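Local atomic coordinates of glycoside hydrolase family 31 (Trueperella pyogenes, PDB entry 5I0F), a protein that probably hydrolyses cycloalternan, a cyclic glucan, through a covalent glycosyl-enzyme intermediate, as a retaining glycoside hydrolase of family 31. Residues Leu192-Tyr200 with Arg208-Ala216; Asn490-Arg498 with Ser515-His525. All coordinates share one frame; numbering follows the deposited sequence.

Interaction 1 (Leu192-Tyr200 with Arg208-Ala216). With GLC (alpha-D-glucopyranose), chain B.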
loop_
_atom_site.group_PDB
_atom_site.type_symbol
_atom_site.label_atom_id
_atom_site.label_comp_id
_atom_site.label_asym_id
_atom_site.label_seq_id
_atom_site.Cartn_x
_atom_site.Cartn_y
_atom_site.Cartn_z
ATOM N N LEU A 192 8.838 -4.519 13.278
ATOM C CA LEU A 192 8.006 -4.399 12.077
ATOM C C LEU A 192 8.575 -5.228 10.942
ATOM O O LEU A 192 9.526 -5.969 11.131
ATOM C CB LEU A 192 7.887 -2.927 11.689
ATOM C CG LEU A 192 9.216 -2.277 11.316
ATOM C CD1 LEU A 192 9.045 -1.399 10.111
ATOM C CD2 LEU A 192 9.808 -1.488 12.454
ATOM N N ASP A 193 7.984 -5.129 9.761
ATOM C CA ASP A 193 8.530 -5.791 8.589
ATOM C C ASP A 193 8.187 -4.971 7.349
ATOM O O ASP A 193 7.484 -3.960 7.456
ATOM C CB ASP A 193 8.071 -7.285 8.517
ATOM C CG ASP A 193 6.590 -7.481 8.140
ATOM O OD1 ASP A 193 5.758 -6.548 8.221
ATOM O OD2 ASP A 193 6.248 -8.623 7.732
ATOM N N SER A 194 8.759 -5.360 6.218
ATOM C CA SER A 194 8.524 -4.725 4.943
ATOM C C SER A 194 8.092 -5.764 3.920
ATOM O O SER A 194 8.940 -6.423 3.276
ATOM C CB SER A 194 9.765 -3.940 4.483
ATOM O OG SER A 194 9.856 -2.743 5.280
ATOM N N VAL A 195 6.768 -5.918 3.818
ATOM C CA VAL A 195 6.108 -6.791 2.852
ATOM C C VAL A 195 4.864 -6.057 2.361
ATOM O O VAL A 195 4.122 -5.485 3.158
ATOM C CB VAL A 195 5.779 -8.191 3.439
ATOM C CG1 VAL A 195 4.785 -8.145 4.598
ATOM C CG2 VAL A 195 5.262 -9.129 2.351
ATOM N N VAL A 196 4.658 -6.043 1.052
ATOM C CA VAL A 196 3.505 -5.355 0.489
ATOM C C VAL A 196 2.260 -6.131 0.966
ATOM O O VAL A 196 2.209 -7.365 0.880
ATOM C CB VAL A 196 3.595 -5.305 -1.035
ATOM C CG1 VAL A 196 2.298 -4.829 -1.648
ATOM C CG2 VAL A 196 4.780 -4.441 -1.469
ATOM N N PHE A 197 1.294 -5.424 1.540
ATOM C CA PHE A 197 0.081 -6.089 2.062
ATOM C C PHE A 197 -1.110 -5.154 2.037
ATOM O O PHE A 197 -0.965 -3.943 2.281
ATOM C CB PHE A 197 0.309 -6.610 3.492
ATOM C CG PHE A 197 -0.902 -7.262 4.089
ATOM C CD1 PHE A 197 -1.351 -8.477 3.599
ATOM C CD2 PHE A 197 -1.621 -6.661 5.087
ATOM C CE1 PHE A 197 -2.469 -9.096 4.124
ATOM C CE2 PHE A 197 -2.756 -7.270 5.616
ATOM C CZ PHE A 197 -3.195 -8.489 5.121
ATOM N N GLU A 198 -2.280 -5.706 1.739
ATOM C CA GLU A 198 -3.516 -4.942 1.800
ATOM C C GLU A 198 -4.202 -5.078 3.164
ATOM O O GLU A 198 -4.951 -6.024 3.396
ATOM C CB GLU A 198 -4.494 -5.324 0.689
ATOM C CG GLU A 198 -5.622 -4.299 0.618
ATOM C CD GLU A 198 -6.996 -4.847 0.283
ATOM O OE1 GLU A 198 -7.115 -5.823 -0.493
ATOM O OE2 GLU A 198 -7.972 -4.231 0.774
ATOM N N GLN A 199 -3.929 -4.127 4.057
ATOM C CA GLN A 199 -4.620 -4.023 5.339
ATOM C C GLN A 199 -5.791 -3.087 5.149
ATOM O O GLN A 199 -5.587 -1.865 4.962
ATOM C CB GLN A 199 -3.667 -3.525 6.436
ATOM C CG GLN A 199 -4.313 -3.250 7.783
ATOM C CD GLN A 199 -5.056 -4.425 8.344
ATOM O OE1 GLN A 199 -4.524 -5.532 8.418
ATOM N NE2 GLN A 199 -6.293 -4.206 8.732
ATOM N N TYR A 200 -7.005 -3.651 5.169
ATOM C CA TYR A 200 -8.217 -2.878 4.915
ATOM C C TYR A 200 -8.597 -2.169 6.209
ATOM O O TYR A 200 -9.120 -2.783 7.123
ATOM C CB TYR A 200 -9.370 -3.743 4.379
ATOM C CG TYR A 200 -10.719 -3.031 4.252
ATOM C CD1 TYR A 200 -10.893 -1.935 3.401
ATOM C CD2 TYR A 200 -11.826 -3.470 4.972
ATOM C CE1 TYR A 200 -12.130 -1.290 3.290
ATOM C CE2 TYR A 200 -13.062 -2.844 4.859
ATOM C CZ TYR A 200 -13.214 -1.748 4.027
ATOM O OH TYR A 200 -14.443 -1.135 3.908
ATOM N N ARG A 208 0.882 -2.325 9.743
ATOM C CA ARG A 208 1.104 -2.866 8.408
ATOM C C ARG A 208 0.967 -1.731 7.402
ATOM O O ARG A 208 0.555 -0.626 7.759
ATOM C CB ARG A 208 0.067 -3.954 8.126
ATOM C CG ARG A 208 0.247 -5.190 8.996
ATOM C CD ARG A 208 -1.009 -6.042 8.969
ATOM N NE ARG A 208 -0.922 -7.169 9.866
ATOM C CZ ARG A 208 -1.960 -7.806 10.422
ATOM N NH1 ARG A 208 -3.229 -7.437 10.216
ATOM N NH2 ARG A 208 -1.718 -8.833 11.219
ATOM N N THR A 209 1.335 -2.000 6.160
ATOM C CA THR A 209 1.292 -0.972 5.126
ATOM C C THR A 209 1.198 -1.582 3.715
ATOM O O THR A 209 1.677 -2.714 3.453
ATOM C CB THR A 209 2.537 -0.033 5.243
ATOM O OG1 THR A 209 2.476 0.992 4.248
ATOM C CG2 THR A 209 3.833 -0.787 5.081
ATOM N N TYR A 210 0.603 -0.791 2.834
ATOM C CA TYR A 210 0.571 -1.026 1.414
ATOM C C TYR A 210 1.899 -0.717 0.714
ATOM O O TYR A 210 2.141 -1.211 -0.398
ATOM C CB TYR A 210 -0.446 -0.117 0.723
ATOM C CG TYR A 210 -1.864 -0.069 1.230
ATOM C CD1 TYR A 210 -2.831 -0.959 0.763
ATOM C CD2 TYR A 210 -2.264 0.938 2.104
ATOM C CE1 TYR A 210 -4.164 -0.877 1.199
ATOM C CE2 TYR A 210 -3.584 1.038 2.535
ATOM C CZ TYR A 210 -4.532 0.126 2.096
ATOM O OH TYR A 210 -5.866 0.234 2.490
ATOM N N LEU A 211 2.719 0.131 1.336
ATOM C CA LEU A 211 3.884 0.737 0.685
ATOM C C LEU A 211 5.114 0.701 1.608
ATOM O O LEU A 211 5.600 1.758 2.084
ATOM C CB LEU A 211 3.535 2.174 0.286
ATOM C CG LEU A 211 4.134 2.715 -1.007
ATOM C CD1 LEU A 211 3.689 4.159 -1.230
ATOM C CD2 LEU A 211 5.645 2.631 -1.005
ATOM N N PRO A 212 5.637 -0.506 1.859
ATOM C CA PRO A 212 6.826 -0.631 2.692
ATOM C C PRO A 212 8.076 -0.393 1.851
ATOM O O PRO A 212 8.011 -0.458 0.622
ATOM C CB PRO A 212 6.772 -2.092 3.137
ATOM C CG PRO A 212 6.129 -2.791 1.994
ATOM C CD PRO A 212 5.121 -1.821 1.434
ATOM N N MET A 213 9.192 -0.142 2.515
ATOM C CA MET A 213 10.528 -0.165 1.880
ATOM C C MET A 213 11.556 -0.682 2.879
ATOM O O MET A 213 11.433 -0.426 4.078
ATOM C CB MET A 213 10.931 1.222 1.394
ATOM C CG MET A 213 10.063 1.773 0.267
ATOM S SD MET A 213 10.692 3.336 -0.326
ATOM C CE MET A 213 9.296 3.961 -1.266
ATOM N N PRO A 214 12.576 -1.421 2.403
ATOM C CA PRO A 214 13.610 -1.908 3.315
ATOM C C PRO A 214 14.730 -0.877 3.487
ATOM O O PRO A 214 15.892 -1.151 3.175
ATOM C CB PRO A 214 14.081 -3.188 2.636
ATOM C CG PRO A 214 13.935 -2.883 1.159
ATOM C CD PRO A 214 12.694 -2.034 1.066
ATOM N N PHE A 215 14.363 0.275 4.030
ATOM C CA PHE A 215 15.235 1.455 4.129
ATOM C C PHE A 215 14.783 2.279 5.308
ATOM O O PHE A 215 13.570 2.384 5.556
ATOM C CB PHE A 215 15.161 2.331 2.855
ATOM C CG PHE A 215 15.525 3.791 3.088
ATOM C CD1 PHE A 215 16.849 4.198 3.103
ATOM C CD2 PHE A 215 14.543 4.742 3.310
ATOM C CE1 PHE A 215 17.184 5.519 3.346
ATOM C CE2 PHE A 215 14.874 6.073 3.561
ATOM C CZ PHE A 215 16.200 6.460 3.554
ATOM N N ALA A 216 15.737 2.880 6.013
ATOM C CA ALA A 216 15.441 3.890 7.039
ATOM C C ALA A 216 16.630 4.812 7.242
ATOM O O ALA A 216 17.767 4.442 6.971
ATOM C CB ALA A 216 15.069 3.222 8.356
HETATM C C1 GLC B . -13.408 -2.811 -0.083
HETATM C C2 GLC B . -12.635 -1.511 -0.319
HETATM C C3 GLC B . -11.544 -1.717 -1.362
HETATM C C4 GLC B . -10.620 -2.839 -0.913
HETATM C C5 GLC B . -11.475 -4.098 -0.741
HETATM C C6 GLC B . -10.669 -5.314 -0.316
HETATM O O2 GLC B . -13.544 -0.482 -0.719
HETATM O O3 GLC B . -10.802 -0.497 -1.523
HETATM O O4 GLC B . -9.565 -3.034 -1.877
HETATM O O5 GLC B . -12.511 -3.878 0.235
HETATM O O6 GLC B . -10.222 -5.214 1.045
HETATM O O HOH W 1 2.603 -4.733 5.642
HETATM O O HOH W 2 -7.598 -1.661 1.761
#
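Two carbonyl oxygens, Phe-197 O and Thr-209 O, lie only 3.1 Å apart, two acceptors with no hydrogen bond between them. The backbones here do not pair as a regular ladder. The one direct backbone bond is weak, from Phe-197 N to Thr-209 O, and a CA-H of Tyr-210 also points at Phe-197 O. Water 1 links the segments: it accepts from Thr-209 N and probably donates to Val-195 O.

At one end, Arg-208 NH1 donates to Gln-199 OE1 at 2.9 Å. The acceptor lies in the guanidinium plane, while the donor is tilted 35° from the plane of the amide carbonyl. Arg-208 is extended from CG to NE and runs alongside Phe-197. Its CD lies 4.0 Å from CE2 of that ring. Gln-199 instead bends at chi2 (56°) to bring its amide across.

Glu-198 turns away from the partner segment at its CB, yet its CG meets the edge of the Tyr-210 ring at CE1. The carboxylate and ring planes are nearly parallel, and water 2 joins Glu-198 OE2 to Tyr-210 OH. The same OE2 accepts a very short bond of 2.5 Å from O6 of the glucose. Tyr-200 lays one ring face by the sugar O5. Glu-198 and Tyr-200 belong to the glycan pocket. Tyr-210 OH is also bonded to the backbone N of Asp-532.

At the other end, Ser-194 OG reaches Met-213 O from above the carbonyl plane. The Pro-212 ring packs on Ser-194 CA and on Val-196 CG2.

Strand 191-194 is the outermost strand of its sheet, next to strand 236-240. Strand 212-219 lies in another sheet, between 174-179 and 225-230. Helix 203-206 lies in the connection and touches Gln-199 and Tyr-210.

Interaction 2 (Asn490-Arg498 with Ser515-His525). With BGC (beta-D-glucopyranose), chain C; GLC (alpha-D-glucopyranose), chain B.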
loop_
_atom_site.group_PDB
_atom_site.type_symbol
_atom_site.label_atom_id
_atom_site.label_comp_id
_atom_site.label_asym_id
_atom_site.label_seq_id
_atom_site.Cartn_x
_atom_site.Cartn_y
_atom_site.Cartn_z
ATOM N N ASN A 490 6.616 -8.410 -4.066
ATOM C CA ASN A 490 6.768 -7.032 -3.550
ATOM C C ASN A 490 7.049 -6.016 -4.660
ATOM O O ASN A 490 6.691 -4.837 -4.557
ATOM C CB ASN A 490 7.892 -6.932 -2.523
ATOM C CG ASN A 490 7.537 -7.540 -1.170
ATOM O OD1 ASN A 490 6.382 -7.525 -0.730
ATOM N ND2 ASN A 490 8.560 -8.069 -0.484
ATOM N N LEU A 491 7.756 -6.468 -5.684
ATOM C CA LEU A 491 8.047 -5.645 -6.841
ATOM C C LEU A 491 6.818 -5.325 -7.686
ATOM O O LEU A 491 6.788 -4.292 -8.371
ATOM C CB LEU A 491 9.112 -6.332 -7.705
ATOM C CG LEU A 491 9.654 -5.564 -8.913
ATOM C CD1 LEU A 491 10.250 -4.218 -8.533
ATOM C CD2 LEU A 491 10.694 -6.411 -9.635
ATOM N N TYR A 492 5.807 -6.191 -7.648
ATOM C CA TYR A 492 4.630 -6.075 -8.524
ATOM C C TYR A 492 4.059 -4.645 -8.648
ATOM O O TYR A 492 3.836 -4.165 -9.764
ATOM C CB TYR A 492 3.510 -7.039 -8.093
ATOM C CG TYR A 492 2.482 -7.187 -9.173
ATOM C CD1 TYR A 492 1.460 -6.267 -9.323
ATOM C CD2 TYR A 492 2.579 -8.216 -10.107
ATOM C CE1 TYR A 492 0.551 -6.353 -10.375
ATOM C CE2 TYR A 492 1.670 -8.327 -11.145
ATOM C CZ TYR A 492 0.652 -7.403 -11.277
ATOM O OH TYR A 492 -0.254 -7.538 -12.314
ATOM N N PRO A 493 3.778 -3.987 -7.508
ATOM C CA PRO A 493 3.160 -2.666 -7.642
ATOM C C PRO A 493 4.026 -1.608 -8.318
ATOM O O PRO A 493 3.472 -0.676 -8.942
ATOM C CB PRO A 493 2.806 -2.293 -6.189
ATOM C CG PRO A 493 3.687 -3.121 -5.345
ATOM C CD PRO A 493 3.796 -4.423 -6.095
ATOM N N VAL A 494 5.347 -1.772 -8.255
ATOM C CA VAL A 494 6.268 -0.883 -8.963
ATOM C C VAL A 494 6.090 -1.059 -10.479
ATOM O O VAL A 494 5.942 -0.084 -11.210
ATOM C CB VAL A 494 7.727 -1.126 -8.545
ATOM C CG1 VAL A 494 8.657 -0.119 -9.200
ATOM C CG2 VAL A 494 7.857 -1.042 -7.025
ATOM N N ASN A 495 6.100 -2.312 -10.933
ATOM C CA ASN A 495 5.899 -2.632 -12.346
ATOM C C ASN A 495 4.511 -2.204 -12.862
ATOM O O ASN A 495 4.363 -1.745 -14.010
ATOM C CB ASN A 495 6.130 -4.136 -12.549
ATOM C CG ASN A 495 7.605 -4.503 -12.585
ATOM O OD1 ASN A 495 8.417 -3.730 -13.056
ATOM N ND2 ASN A 495 7.949 -5.698 -12.122
ATOM N N TYR A 496 3.504 -2.335 -12.004
ATOM C CA TYR A 496 2.125 -1.937 -12.321
ATOM C C TYR A 496 2.002 -0.431 -12.590
ATOM O O TYR A 496 1.485 -0.009 -13.641
ATOM C CB TYR A 496 1.243 -2.384 -11.163
ATOM C CG TYR A 496 -0.211 -1.985 -11.143
ATOM C CD1 TYR A 496 -0.994 -1.929 -12.296
ATOM C CD2 TYR A 496 -0.819 -1.671 -9.928
ATOM C CE1 TYR A 496 -2.354 -1.586 -12.222
ATOM C CE2 TYR A 496 -2.153 -1.336 -9.844
ATOM C CZ TYR A 496 -2.925 -1.285 -10.999
ATOM O OH TYR A 496 -4.266 -0.948 -10.894
ATOM N N ALA A 497 2.465 0.368 -11.645
ATOM C CA ALA A 497 2.457 1.833 -11.809
ATOM C C ALA A 497 3.289 2.229 -13.022
ATOM O O ALA A 497 2.839 3.026 -13.850
ATOM C CB ALA A 497 2.965 2.531 -10.549
ATOM N N ARG A 498 4.474 1.647 -13.157
ATOM C CA ARG A 498 5.308 1.862 -14.339
ATOM C C ARG A 498 4.584 1.578 -15.659
ATOM O O ARG A 498 4.693 2.349 -16.607
ATOM C CB ARG A 498 6.561 1.001 -14.268
ATOM C CG ARG A 498 7.475 1.130 -15.472
ATOM C CD ARG A 498 8.715 0.276 -15.354
ATOM N NE ARG A 498 9.588 0.496 -16.517
ATOM C CZ ARG A 498 10.707 -0.169 -16.768
ATOM N NH1 ARG A 498 11.133 -1.115 -15.950
ATOM N NH2 ARG A 498 11.404 0.122 -17.860
ATOM N N SER A 515 -1.772 5.560 -7.059
ATOM C CA SER A 515 -1.669 4.193 -6.498
ATOM C C SER A 515 -1.680 4.217 -4.979
ATOM O O SER A 515 -1.414 5.243 -4.397
ATOM C CB SER A 515 -0.354 3.533 -6.933
ATOM O OG SER A 515 -0.198 3.588 -8.331
ATOM N N ARG A 516 -2.035 3.088 -4.355
ATOM C CA ARG A 516 -1.917 2.917 -2.911
ATOM C C ARG A 516 -0.758 2.011 -2.529
ATOM O O ARG A 516 -0.242 2.137 -1.424
ATOM C CB ARG A 516 -3.214 2.384 -2.266
ATOM C CG ARG A 516 -3.602 0.977 -2.731
ATOM C CD ARG A 516 -4.952 0.511 -2.193
ATOM N NE ARG A 516 -5.098 -0.928 -2.440
ATOM C CZ ARG A 516 -6.207 -1.638 -2.238
ATOM N NH1 ARG A 516 -7.335 -1.066 -1.834
ATOM N NH2 ARG A 516 -6.202 -2.947 -2.441
ATOM N N SER A 517 -0.368 1.082 -3.397
ATOM C CA SER A 517 0.698 0.171 -3.040
ATOM C C SER A 517 1.974 0.471 -3.814
ATOM O O SER A 517 1.974 1.113 -4.873
ATOM C CB SER A 517 0.286 -1.300 -3.177
ATOM O OG SER A 517 0.085 -1.630 -4.536
ATOM N N GLY A 518 3.061 -0.020 -3.242
ATOM C CA GLY A 518 4.393 0.197 -3.782
ATOM C C GLY A 518 5.511 -0.429 -2.968
ATOM O O GLY A 518 5.279 -1.140 -1.980
ATOM N N PHE A 519 6.738 -0.151 -3.423
ATOM C CA PHE A 519 7.966 -0.693 -2.877
ATOM C C PHE A 519 9.116 0.220 -3.346
ATOM O O PHE A 519 8.876 1.265 -3.956
ATOM C CB PHE A 519 8.173 -2.167 -3.327
ATOM C CG PHE A 519 9.050 -2.971 -2.397
ATOM C CD1 PHE A 519 8.584 -3.379 -1.167
ATOM C CD2 PHE A 519 10.344 -3.328 -2.770
ATOM C CE1 PHE A 519 9.379 -4.135 -0.300
ATOM C CE2 PHE A 519 11.155 -4.062 -1.920
ATOM C CZ PHE A 519 10.690 -4.464 -0.678
ATOM N N THR A 520 10.349 -0.126 -3.023
ATOM C CA THR A 520 11.526 0.568 -3.559
ATOM C C THR A 520 11.382 0.716 -5.073
ATOM O O THR A 520 11.075 -0.262 -5.750
ATOM C CB THR A 520 12.792 -0.248 -3.243
ATOM O OG1 THR A 520 12.779 -0.649 -1.871
ATOM C CG2 THR A 520 14.049 0.539 -3.525
ATOM N N GLY A 521 11.574 1.937 -5.581
ATOM C CA GLY A 521 11.338 2.276 -6.984
ATOM C C GLY A 521 10.026 2.988 -7.284
ATOM O O GLY A 521 9.931 3.688 -8.299
ATOM N N SER A 522 9.023 2.847 -6.401
ATOM C CA SER A 522 7.765 3.573 -6.537
ATOM C C SER A 522 7.906 5.110 -6.593
ATOM O O SER A 522 7.045 5.782 -7.186
ATOM C CB SER A 522 6.762 3.160 -5.453
ATOM O OG SER A 522 6.377 1.806 -5.633
ATOM N N GLN A 523 8.997 5.637 -6.038
ATOM C CA GLN A 523 9.287 7.078 -6.047
ATOM C C GLN A 523 9.228 7.686 -7.476
ATOM O O GLN A 523 8.801 8.836 -7.646
ATOM C CB GLN A 523 10.671 7.366 -5.459
ATOM C CG GLN A 523 10.889 6.983 -3.998
ATOM C CD GLN A 523 11.459 5.585 -3.776
ATOM O OE1 GLN A 523 11.290 4.674 -4.595
ATOM N NE2 GLN A 523 12.112 5.398 -2.625
ATOM N N ALA A 524 9.633 6.910 -8.480
ATOM C CA ALA A 524 9.658 7.354 -9.864
ATOM C C ALA A 524 8.324 7.315 -10.607
ATOM O O ALA A 524 8.235 7.831 -11.728
ATOM C CB ALA A 524 10.712 6.547 -10.645
ATOM N N HIS A 525 7.288 6.719 -10.020
ATOM C CA HIS A 525 6.095 6.344 -10.780
ATOM C C HIS A 525 4.830 6.947 -10.189
ATOM O O HIS A 525 4.086 6.273 -9.489
ATOM C CB HIS A 525 5.985 4.806 -10.865
ATOM C CG HIS A 525 7.168 4.159 -11.509
ATOM N ND1 HIS A 525 7.536 4.410 -12.815
ATOM C CD2 HIS A 525 8.065 3.269 -11.032
ATOM C CE1 HIS A 525 8.612 3.711 -13.109
ATOM N NE2 HIS A 525 8.968 3.030 -12.039
HETATM C C2 BGC C . -9.541 1.647 -3.253
HETATM C C3 BGC C . -10.782 2.525 -3.011
HETATM C C4 BGC C . -11.775 2.317 -4.150
HETATM C C5 BGC C . -12.117 0.829 -4.318
HETATM C C6 BGC C . -12.943 0.645 -5.584
HETATM C C1 BGC C . -9.631 0.503 -4.296
HETATM O O2 BGC C . -8.563 1.530 -2.201
HETATM O O3 BGC C . -10.402 3.899 -2.895
HETATM O O4 BGC C . -12.978 3.073 -3.912
HETATM O O5 BGC C . -10.959 -0.043 -4.375
HETATM O O6 BGC C . -13.470 -0.683 -5.658
HETATM C C1 GLC B . -13.408 -2.811 -0.083
HETATM C C2 GLC B . -12.635 -1.511 -0.319
HETATM C C3 GLC B . -11.544 -1.717 -1.362
HETATM C C4 GLC B . -10.620 -2.839 -0.913
HETATM C C5 GLC B . -11.475 -4.098 -0.741
HETATM C C6 GLC B . -10.669 -5.314 -0.316
HETATM O O2 GLC B . -13.544 -0.482 -0.719
HETATM O O3 GLC B . -10.802 -0.497 -1.523
HETATM O O4 GLC B . -9.565 -3.034 -1.877
HETATM O O5 GLC B . -12.511 -3.878 0.235
HETATM O O6 GLC B . -10.222 -5.214 1.045
HETATM O O HOH W 3 4.249 1.716 -7.275
#
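Arg-498 and His-525 lie side by side and point the same way. CB of Arg-498 sits over one face of the imidazole, 3.8 Å from the ring centroid, in a CH-pi contact. The guanidinium is nearly parallel to the ring but runs on past it and does not stack. Ala-524 CB lies over the opposite face, so the ring is sandwiched between two aliphatic groups. With CG beside the backbone N (chi1 -59°), the His-525 ring lies against Arg-498. Its CB is 3.8 Å from Ala-497 CB.

A second CH-pi contact lies at the other end of the helical segment. Asn-490 CB stands over the centre of the Phe-519 ring, 3.9 Å from the centroid and 13° off its normal. The amide is nearly parallel to the ring. Its OD1 accepts from Val-196 N and its ND2 donates to Thr-233 O.

Val-494 fills the middle. Its CG1 meets His-525 CD2, and its CG2 reaches Thr-520 O and Ser-522 OG, both at 3.5 Å. Pro-493 CB packs on Ser-517 OG, which is bonded to Gly-468 O, and on the backbone of Gly-518. The loop is shaped by a type II turn from Phe-519 to Ser-522. Ser-522 OG accepts from Phe-519 N at 3.0 Å.

Water 3 bridges weakly from Pro-493 O to Ser-517 O and also pairs with Ser-522 OG. At the loop's start, Arg-516 NH1 donates to both GLC O4 and BGC O2, while its NE pairs with Glu-470. With no direct hydrogen bond between the segments, helix and loop are held mainly by van der Waals and CH-pi packing.

How the interactions relate
Interaction 1 closes before interaction 2 opens along the chain, and their centres are 12 Å apart. Interaction 1 joins loops running from an outermost strand of one sheet and into an inner strand of another, both before the barrel strands. Interaction 2 lies within the TIM-barrel domain, where helix 485-506 packs on the loop between barrel strands 513-515 and 527-529. The two contacts meet directly. A probable hydrogen bond runs from Gly-518 N to Tyr-210 O, and Pro-214 packs on Thr-520. Both also reach the same glucose, through Glu-198 and Tyr-200 in interaction 1 and Arg-516 in interaction 2. The glycan pocket is therefore built jointly by the barrel and the segments before it.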